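Long-range contact in putative glycosyltransferase (GalT1) (Streptococcus parasanguinis, PDB 4PHR), which is probably a glycosyltransferase whose N-terminal GT-D-fold domain, the part described here, binds UDP: residues A[21-25]-A[138-142]. Residues are numbered along the deposited sequence.
Sequences LKYIK and SLKEL
Residues 21-25 form a regular helical turn, with Lys25 N hydrogen-bonded to Leu21 O at 3.0 Å. Residues 138-142 also carry helical backbone angles; Leu142 N donates to Leu139 O (2.9 Å). The segments run in roughly the same direction, with CA atoms 7.0 Å apart at Leu21-Ser138 and again at Lys25-Leu142. Lys25 spans the gap with chi1 m and chi2 to chi4 all t. Lys25 NZ donates to Ser138 O (2.8 Å) and to Ser138 OG (2.9 Å), the serine being chi1 t. Ser138 O also takes a weak hydrogen bond from Glu141 N (3.2 Å). The Glu141 carboxylate turns away, toward a long, weak ion pair with Arg144. Tyr23 OH pairs with Asp69 O, Lys140 NZ with Tyr233 OH. Beside the polar bridge the contact is apolar. Leu21 CD2 meets Leu139 CD2 (3.7 Å) and Leu142 CD1 (3.8 Å). Leu142 CD2 touches Lys25 CG (3.6 Å) and Ile24 CG2 (4.0 Å). Helix 17-27 thus packs against the end of helix 132-140 and the residues following, in the UDP-binding GT-D-fold part. Leu139's side chain touches Pro122 and lies about 10 Å from bound UDP; Ile24 also touches Leu73 of strand 72-76.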
loop_
_atom_site.group_PDB
_atom_site.type_symbol
_atom_site.label_atom_id
_atom_site.label_comp_id
_atom_site.label_asym_id
_atom_site.label_seq_id
_atom_site.Cartn_x
_atom_site.Cartn_y
_atom_site.Cartn_z
ATOM N N LEU A 21 -0.102 3.916 -12.632
ATOM C CA LEU A 21 -1.459 3.444 -12.875
ATOM C C LEU A 21 -1.664 3.031 -14.334
ATOM O O LEU A 21 -2.341 2.039 -14.616
ATOM C CB LEU A 21 -2.473 4.503 -12.449
ATOM C CG LEU A 21 -2.572 4.648 -10.925
ATOM C CD1 LEU A 21 -3.347 5.902 -10.535
ATOM C CD2 LEU A 21 -3.191 3.397 -10.284
ATOM N N LYS A 22 -1.068 3.776 -15.265
ATOM C CA LYS A 22 -1.178 3.421 -16.679
ATOM C C LYS A 22 -0.525 2.070 -16.918
ATOM O O LYS A 22 -1.036 1.240 -17.668
ATOM C CB LYS A 22 -0.524 4.482 -17.572
ATOM C CG LYS A 22 -1.293 5.786 -17.638
ATOM C CD LYS A 22 -0.455 6.883 -18.275
ATOM C CE LYS A 22 -1.231 8.182 -18.367
ATOM N NZ LYS A 22 -0.324 9.353 -18.536
ATOM N N TYR A 23 0.612 1.857 -16.266
ATOM C CA TYR A 23 1.319 0.590 -16.351
ATOM C C TYR A 23 0.460 -0.568 -15.841
ATOM O O TYR A 23 0.350 -1.606 -16.485
ATOM C CB TYR A 23 2.621 0.671 -15.553
ATOM C CG TYR A 23 3.476 -0.571 -15.604
ATOM C CD1 TYR A 23 3.101 -1.730 -14.937
ATOM C CD2 TYR A 23 4.676 -0.578 -16.302
ATOM C CE1 TYR A 23 3.887 -2.859 -14.968
ATOM C CE2 TYR A 23 5.467 -1.701 -16.346
ATOM C CZ TYR A 23 5.073 -2.841 -15.681
ATOM O OH TYR A 23 5.864 -3.963 -15.717
ATOM N N ILE A 24 -0.126 -0.394 -14.660
ATOM C CA ILE A 24 -0.928 -1.448 -14.046
ATOM C C ILE A 24 -2.103 -1.842 -14.940
ATOM O O ILE A 24 -2.375 -3.027 -15.133
ATOM C CB ILE A 24 -1.432 -1.027 -12.644
ATOM C CG1 ILE A 24 -0.246 -0.770 -11.707
ATOM C CG2 ILE A 24 -2.366 -2.088 -12.072
ATOM C CD1 ILE A 24 -0.567 0.123 -10.505
ATOM N N LYS A 25 -2.787 -0.841 -15.484
ATOM C CA LYS A 25 -3.954 -1.070 -16.336
ATOM C C LYS A 25 -3.613 -1.715 -17.666
ATOM O O LYS A 25 -4.228 -2.706 -18.067
ATOM C CB LYS A 25 -4.669 0.246 -16.604
ATOM C CG LYS A 25 -5.306 0.835 -15.384
ATOM C CD LYS A 25 -5.800 2.234 -15.656
ATOM C CE LYS A 25 -6.335 2.856 -14.380
ATOM N NZ LYS A 25 -6.866 4.221 -14.618
ATOM N N SER A 138 -8.252 7.940 -11.600
ATOM C CA SER A 138 -7.512 6.877 -12.266
ATOM C C SER A 138 -7.468 5.608 -11.422
ATOM O O SER A 138 -7.617 4.503 -11.939
ATOM C CB SER A 138 -6.101 7.329 -12.636
ATOM O OG SER A 138 -5.402 6.289 -13.294
ATOM N N LEU A 139 -7.275 5.772 -10.118
ATOM C CA LEU A 139 -7.322 4.638 -9.204
ATOM C C LEU A 139 -8.662 3.905 -9.299
ATOM O O LEU A 139 -8.695 2.684 -9.408
ATOM C CB LEU A 139 -7.085 5.096 -7.763
ATOM C CG LEU A 139 -5.625 5.245 -7.336
ATOM C CD1 LEU A 139 -5.515 6.117 -6.092
ATOM C CD2 LEU A 139 -5.000 3.877 -7.101
ATOM N N LYS A 140 -9.765 4.653 -9.260
ATOM C CA LYS A 140 -11.096 4.047 -9.251
ATOM C C LYS A 140 -11.342 3.209 -10.504
ATOM O O LYS A 140 -12.085 2.230 -10.466
ATOM C CB LYS A 140 -12.177 5.120 -9.108
ATOM C CG LYS A 140 -12.289 5.706 -7.703
ATOM C CD LYS A 140 -13.215 6.921 -7.690
ATOM C CE LYS A 140 -13.349 7.493 -6.288
ATOM N NZ LYS A 140 -14.249 8.681 -6.247
ATOM N N GLU A 141 -10.707 3.585 -11.609
ATOM C CA GLU A 141 -10.861 2.823 -12.841
ATOM C C GLU A 141 -10.309 1.404 -12.716
ATOM O O GLU A 141 -10.671 0.522 -13.493
ATOM C CB GLU A 141 -10.236 3.556 -14.036
ATOM C CG GLU A 141 -10.970 4.835 -14.429
ATOM C CD GLU A 141 -12.436 4.601 -14.772
ATOM O OE1 GLU A 141 -12.768 3.517 -15.298
ATOM O OE2 GLU A 141 -13.263 5.503 -14.513
ATOM N N LEU A 142 -9.451 1.174 -11.722
ATOM C CA LEU A 142 -8.934 -0.167 -11.478
ATOM C C LEU A 142 -10.040 -1.140 -11.084
ATOM O O LEU A 142 -9.985 -2.318 -11.427
ATOM C CB LEU A 142 -7.841 -0.155 -10.399
ATOM C CG LEU A 142 -6.538 0.567 -10.746
ATOM C CD1 LEU A 142 -5.602 0.577 -9.549
ATOM C CD2 LEU A 142 -5.871 -0.093 -11.934
#